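Local coordinates for 65 kDa virulence protein (Salmonella typhimurium, PDB 2GWM) that probably transfers, through this ADP-ribosyltransferase domain, ADP-ribose from NAD(+) to an arginine of actin, blocking filament assembly, at residues 155-165 with 190-199. Residues are numbered along the deposited sequence; the frame is centred on the assembly and turned at random.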
ATOM      1  N   THR A 155      -3.084  -4.134   7.573  1.00 19.42           N
ATOM      2  CA  THR A 155      -1.769  -4.006   8.237  1.00 19.80           C
ATOM      3  C   THR A 155      -1.864  -3.053   9.409  1.00 18.78           C
ATOM      4  O   THR A 155      -2.407  -1.971   9.289  1.00 20.51           O
ATOM      5  CB  THR A 155      -0.705  -3.493   7.265  1.00 19.41           C
ATOM      6  OG1 THR A 155      -0.653  -4.271   6.055  1.00 22.30           O
ATOM      7  CG2 THR A 155       0.653  -3.538   7.889  1.00 19.99           C
ATOM      8  N   LYS A 156      -1.328  -3.475  10.547  1.00 19.76           N
ATOM      9  CA  LYS A 156      -1.247  -2.647  11.730  1.00 20.34           C
ATOM     10  C   LYS A 156       0.184  -2.103  11.860  1.00 21.26           C
ATOM     11  O   LYS A 156       1.146  -2.843  11.807  1.00 22.55           O
ATOM     12  CB  LYS A 156      -1.550  -3.455  12.960  1.00 20.06           C
ATOM     13  CG  LYS A 156      -1.899  -2.665  14.168  1.00 25.13           C
ATOM     14  CD  LYS A 156      -2.246  -3.584  15.311  1.00 26.43           C
ATOM     15  CE  LYS A 156      -3.612  -4.233  15.210  1.00 28.84           C
ATOM     16  NZ  LYS A 156      -3.873  -5.214  16.380  1.00 27.05           N
ATOM     17  N   LEU A 157       0.250  -0.815  12.073  1.00 23.02           N
ATOM     18  CA  LEU A 157       1.526  -0.166  12.284  1.00 24.49           C
ATOM     19  C   LEU A 157       1.541   0.788  13.433  1.00 23.96           C
ATOM     20  O   LEU A 157       0.596   1.515  13.699  1.00 27.80           O
ATOM     21  CB  LEU A 157       1.883   0.624  11.096  1.00 26.48           C
ATOM     22  CG  LEU A 157       1.811  -0.115   9.748  1.00 27.31           C
ATOM     23  CD1 LEU A 157       0.578   0.331   9.158  1.00 26.73           C
ATOM     24  CD2 LEU A 157       2.964   0.195   8.859  1.00 26.12           C
ATOM     25  N   LYS A 158       2.685   0.799  14.052  1.00 23.86           N
ATOM     26  CA  LYS A 158       2.961   1.702  15.173  1.00 21.52           C
ATOM     27  C   LYS A 158       3.819   2.877  14.705  1.00 20.99           C
ATOM     28  O   LYS A 158       4.776   2.692  13.973  1.00 20.65           O
ATOM     29  CB  LYS A 158       3.704   0.959  16.248  1.00 21.52           C
ATOM     30  CG  LYS A 158       3.988   1.845  17.363  1.00 22.83           C
ATOM     31  CD  LYS A 158       4.733   1.179  18.454  1.00 24.68           C
ATOM     32  CE  LYS A 158       4.777   2.118  19.689  1.00 26.90           C
ATOM     33  NZ  LYS A 158       5.420   1.511  20.884  1.00 27.96           N
ATOM     34  N   ILE A 159       3.412   4.076  15.116  1.00 21.11           N
ATOM     35  CA  ILE A 159       4.151   5.312  14.838  1.00 20.15           C
ATOM     36  C   ILE A 159       5.167   5.428  15.922  1.00 21.35           C
ATOM     37  O   ILE A 159       4.816   5.665  17.101  1.00 21.76           O
ATOM     38  CB  ILE A 159       3.207   6.541  14.922  1.00 21.23           C
ATOM     39  CG1 ILE A 159       1.962   6.392  14.013  1.00 22.49           C
ATOM     40  CG2 ILE A 159       3.979   7.806  14.644  1.00 20.93           C
ATOM     41  CD1 ILE A 159       2.261   6.067  12.637  1.00 24.54           C
ATOM     42  N   GLU A 160       6.443   5.275  15.562  1.00 21.10           N
ATOM     43  CA  GLU A 160       7.508   5.302  16.564  1.00 21.03           C
ATOM     44  C   GLU A 160       8.144   6.690  16.736  1.00 20.69           C
ATOM     45  O   GLU A 160       8.361   7.142  17.856  1.00 22.73           O
ATOM     46  CB  GLU A 160       8.533   4.232  16.185  1.00 20.45           C
ATOM     47  CG  GLU A 160       7.941   2.848  16.256  1.00 27.25           C
ATOM     48  CD  GLU A 160       8.971   1.749  16.246  1.00 23.92           C
ATOM     49  OE1 GLU A 160       9.959   1.847  15.448  1.00 35.63           O
ATOM     50  OE2 GLU A 160       8.752   0.779  16.995  1.00 36.60           O
ATOM     51  N   SER A 161       8.466   7.364  15.643  1.00 20.44           N
ATOM     52  CA  SER A 161       8.925   8.748  15.724  1.00 21.25           C
ATOM     53  C   SER A 161       8.654   9.503  14.449  1.00 21.15           C
ATOM     54  O   SER A 161       8.483   8.903  13.383  1.00 21.13           O
ATOM     55  CB  SER A 161      10.414   8.801  16.040  1.00 21.01           C
ATOM     56  OG  SER A 161      11.245   8.207  15.076  1.00 22.19           O
ATOM     57  N   ILE A 162       8.629  10.829  14.581  1.00 20.67           N
ATOM     58  CA  ILE A 162       8.405  11.731  13.481  1.00 20.54           C
ATOM     59  C   ILE A 162       9.589  12.682  13.472  1.00 20.54           C
ATOM     60  O   ILE A 162       9.978  13.194  14.553  1.00 22.93           O
ATOM     61  CB  ILE A 162       7.066  12.522  13.574  1.00 21.29           C
ATOM     62  CG1 ILE A 162       5.853  11.572  13.703  1.00 23.05           C
ATOM     63  CG2 ILE A 162       6.936  13.448  12.345  1.00 23.38           C
ATOM     64  CD1 ILE A 162       5.384  11.278  15.060  1.00 24.57           C
ATOM     65  N   VAL A 163      10.193  12.872  12.304  1.00 19.60           N
ATOM     66  CA  VAL A 163      11.352  13.740  12.155  1.00 20.14           C
ATOM     67  C   VAL A 163      10.978  14.767  11.128  1.00 19.23           C
ATOM     68  O   VAL A 163      10.929  14.439   9.932  1.00 19.43           O
ATOM     69  CB  VAL A 163      12.549  12.916  11.638  1.00 22.29           C
ATOM     70  CG1 VAL A 163      13.757  13.676  11.727  1.00 23.95           C
ATOM     71  CG2 VAL A 163      12.668  11.571  12.483  1.00 24.62           C
ATOM     72  N   ASN A 164      10.724  16.017  11.569  1.00 19.49           N
ATOM     73  CA  ASN A 164      10.401  17.113  10.686  1.00 19.35           C
ATOM     74  C   ASN A 164      11.605  17.658   9.959  1.00 19.76           C
ATOM     75  O   ASN A 164      12.746  17.609  10.439  1.00 19.56           O
ATOM     76  CB  ASN A 164       9.713  18.201  11.447  1.00 21.21           C
ATOM     77  CG  ASN A 164       8.365  17.787  11.949  1.00 24.08           C
ATOM     78  OD1 ASN A 164       7.704  16.965  11.377  1.00 27.42           O
ATOM     79  ND2 ASN A 164       7.915  18.438  12.995  1.00 30.81           N
ATOM     80  N   CYS A 165      11.343  18.203   8.782  1.00 18.52           N
ATOM     81  CA  CYS A 165      12.348  18.834   8.012  1.00 19.62           C
ATOM     82  C   CYS A 165      13.084  19.952   8.793  1.00 18.54           C
ATOM     83  O   CYS A 165      12.499  20.549   9.700  1.00 19.94           O
ATOM     84  CB  CYS A 165      11.802  19.331   6.663  1.00 19.37           C
ATOM     85  SG  CYS A 165      10.480  20.488   6.746  1.00 20.85           S
ATOM     86  N   ILE A 190      10.198  17.553   0.937  1.00 16.65           N
ATOM     87  CA  ILE A 190       9.916  16.671   2.044  1.00 17.25           C
ATOM     88  C   ILE A 190       9.687  17.442   3.308  1.00 17.37           C
ATOM     89  O   ILE A 190      10.564  18.247   3.707  1.00 18.19           O
ATOM     90  CB  ILE A 190      11.021  15.610   2.240  1.00 17.78           C
ATOM     91  CG1 ILE A 190      11.199  14.783   0.950  1.00 17.50           C
ATOM     92  CG2 ILE A 190      10.752  14.709   3.426  1.00 18.82           C
ATOM     93  CD1 ILE A 190      12.415  13.936   0.988  1.00 19.66           C
ATOM     94  N   LYS A 191       8.564  17.156   3.964  1.00 17.85           N
ATOM     95  CA  LYS A 191       8.223  17.804   5.198  1.00 18.02           C
ATOM     96  C   LYS A 191       8.558  16.984   6.430  1.00 19.08           C
ATOM     97  O   LYS A 191       8.895  17.508   7.490  1.00 19.95           O
ATOM     98  CB  LYS A 191       6.739  18.126   5.220  1.00 20.19           C
ATOM     99  CG  LYS A 191       6.307  18.954   6.404  1.00 23.64           C
ATOM    100  CD  LYS A 191       5.252  19.959   5.910  1.00 31.46           C
ATOM    101  CE  LYS A 191       5.075  21.104   6.860  1.00 35.97           C
ATOM    102  NZ  LYS A 191       4.294  20.674   8.041  1.00 42.00           N
ATOM    103  N   ARG A 192       8.533  15.667   6.297  1.00 18.71           N
ATOM    104  CA  ARG A 192       8.742  14.810   7.433  1.00 19.34           C
ATOM    105  C   ARG A 192       9.092  13.404   7.008  1.00 18.66           C
ATOM    106  O   ARG A 192       8.753  12.941   5.904  1.00 18.40           O
ATOM    107  CB  ARG A 192       7.490  14.801   8.300  1.00 18.64           C
ATOM    108  CG  ARG A 192       6.372  14.043   7.591  1.00 20.75           C
ATOM    109  CD  ARG A 192       5.070  14.120   8.361  1.00 22.93           C
ATOM    110  NE  ARG A 192       4.484  15.456   8.505  1.00 22.36           N
ATOM    111  CZ  ARG A 192       3.821  16.114   7.558  1.00 23.31           C
ATOM    112  NH1 ARG A 192       3.732  15.596   6.341  1.00 22.84           N
ATOM    113  NH2 ARG A 192       3.286  17.327   7.804  1.00 22.27           N
ATOM    114  N   ILE A 193       9.799  12.743   7.894  1.00 18.04           N
ATOM    115  CA  ILE A 193       9.975  11.309   7.924  1.00 18.62           C
ATOM    116  C   ILE A 193       9.197  10.776   9.083  1.00 19.95           C
ATOM    117  O   ILE A 193       9.268  11.296  10.181  1.00 19.78           O
ATOM    118  CB  ILE A 193      11.506  10.898   8.043  1.00 19.44           C
ATOM    119  CG1 ILE A 193      12.329  11.487   6.908  1.00 20.63           C
ATOM    120  CG2 ILE A 193      11.666   9.361   8.192  1.00 20.53           C
ATOM    121  CD1 ILE A 193      13.808  11.516   7.255  1.00 21.84           C
ATOM    122  N   ILE A 194       8.492   9.666   8.831  1.00 19.08           N
ATOM    123  CA  ILE A 194       7.789   8.982   9.881  1.00 18.89           C
ATOM    124  C   ILE A 194       8.381   7.602   9.927  1.00 19.42           C
ATOM    125  O   ILE A 194       8.323   6.849   8.976  1.00 19.92           O
ATOM    126  CB  ILE A 194       6.292   8.892   9.678  1.00 19.65           C
ATOM    127  CG1 ILE A 194       5.699  10.266   9.463  1.00 19.81           C
ATOM    128  CG2 ILE A 194       5.661   8.218  10.902  1.00 20.12           C
ATOM    129  CD1 ILE A 194       4.205  10.264   9.227  1.00 22.10           C
ATOM    130  N   ASN A 195       8.946   7.267  11.093  1.00 19.33           N
ATOM    131  CA  ASN A 195       9.499   5.946  11.402  1.00 18.87           C
ATOM    132  C   ASN A 195       8.375   5.136  12.032  1.00 19.15           C
ATOM    133  O   ASN A 195       7.837   5.507  13.076  1.00 18.76           O
ATOM    134  CB  ASN A 195      10.700   6.069  12.343  1.00 18.91           C
ATOM    135  CG  ASN A 195      11.807   6.872  11.752  1.00 21.22           C
ATOM    136  OD1 ASN A 195      12.219   7.946  12.312  1.00 23.89           O
ATOM    137  ND2 ASN A 195      12.358   6.359  10.680  1.00 17.74           N
ATOM    138  N   MET A 196       8.064   4.024  11.399  1.00 20.03           N
ATOM    139  CA  MET A 196       6.924   3.173  11.740  1.00 21.35           C
ATOM    140  C   MET A 196       7.375   1.749  11.883  1.00 20.52           C
ATOM    141  O   MET A 196       8.427   1.364  11.376  1.00 19.98           O
ATOM    142  CB  MET A 196       5.890   3.127  10.583  1.00 22.42           C
ATOM    143  CG  MET A 196       5.402   4.390  10.170  1.00 26.27           C
ATOM    144  SD  MET A 196       4.118   4.140   8.989  1.00 28.44           S
ATOM    145  CE  MET A 196       3.081   5.441   9.434  1.00 32.35           C
ATOM    146  N   ARG A 197       6.511   0.910  12.484  1.00 19.51           N
ATOM    147  CA  ARG A 197       6.799  -0.505  12.605  1.00 20.95           C
ATOM    148  C   ARG A 197       5.535  -1.300  12.362  1.00 20.06           C
ATOM    149  O   ARG A 197       4.496  -0.979  12.948  1.00 21.91           O
ATOM    150  CB  ARG A 197       7.336  -0.835  13.991  1.00 20.17           C
ATOM    151  CG  ARG A 197       7.760  -2.264  14.168  1.00 22.84           C
ATOM    152  CD  ARG A 197       8.520  -2.501  15.491  1.00 24.43           C
ATOM    153  NE  ARG A 197       9.589  -1.560  15.644  1.00 29.25           N
ATOM    154  CZ  ARG A 197      10.784  -1.644  15.088  1.00 23.10           C
ATOM    155  NH1 ARG A 197      11.159  -2.716  14.414  1.00 30.85           N
ATOM    156  NH2 ARG A 197      11.576  -0.593  15.197  1.00 33.62           N
ATOM    157  N   VAL A 198       5.606  -2.292  11.483  1.00 18.70           N
ATOM    158  CA  VAL A 198       4.446  -3.206  11.308  1.00 19.13           C
ATOM    159  C   VAL A 198       4.352  -4.123  12.522  1.00 19.65           C
ATOM    160  O   VAL A 198       5.353  -4.693  12.930  1.00 20.85           O
ATOM    161  CB  VAL A 198       4.554  -3.988   9.992  1.00 19.14           C
ATOM    162  CG1 VAL A 198       3.449  -5.066   9.920  1.00 20.04           C
ATOM    163  CG2 VAL A 198       4.419  -3.066   8.811  1.00 21.57           C
ATOM    164  N   LEU A 199       3.170  -4.217  13.149  1.00 21.01           N
ATOM    165  CA  LEU A 199       2.906  -5.162  14.219  1.00 20.55           C
ATOM    166  C   LEU A 199       2.295  -6.431  13.667  1.00 21.06           C
ATOM    167  O   LEU A 199       1.180  -6.379  13.181  1.00 22.74           O
ATOM    168  CB  LEU A 199       1.973  -4.544  15.287  1.00 21.32           C
ATOM    169  CG  LEU A 199       2.432  -3.201  15.847  1.00 21.87           C
ATOM    170  CD1 LEU A 199       1.409  -2.515  16.774  1.00 20.18           C
ATOM    171  CD2 LEU A 199       3.724  -3.391  16.625  1.00 26.31           C
TER
HETATM  172  O   HOH W   1      -0.267  -6.127  10.851  1.00 24.79           O
HETATM  173  O   HOH W   2       5.135  16.440  11.145  1.00 29.57           O
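A classic beta bulge shifts by one residue the register of the antiparallel strands 155-164 and 192-198, inner neighbours in the five-stranded mixed sheet of the ADP-ribosyltransferase domain. At the bulge E160 and S161 both face N195, whose carbonyl O accepts E160 N at 2.9 Å and S161 N at 3.2 Å. E160, the extra residue, points toward the partner strand, and its carboxylate meets R197 side-on: NE gives a nearly straight bond to OE2 (2.8 Å, 165°), and NH2 makes a more bent one, 2.9 Å, to the syn lone pair of OE1, which is tilted out of the guanidinium plane. OE2 lies in that plane, yet the two flat groups are turned 51° apart. R197 gets there with CG anti to its backbone N (chi1 -176°) and a bend at chi3. On the sheet face away from R197, L157, I159, M196 and V198 pack together. I159 and M196 run side by side, CD1 and CE unusually tight at 3.4 Å, while L157 CD2 meets V198 CG2 at 3.6 Å. Farther along, a water links N164 OD1 to R192 NE; R192 NH1 hydrogen-bonds T122 and NH2 salt-bridges D86. Two carboxylates, E160 and E129 (at NH1), probably balance R197's charge and hold its guanidinium in one orientation beside the bulge.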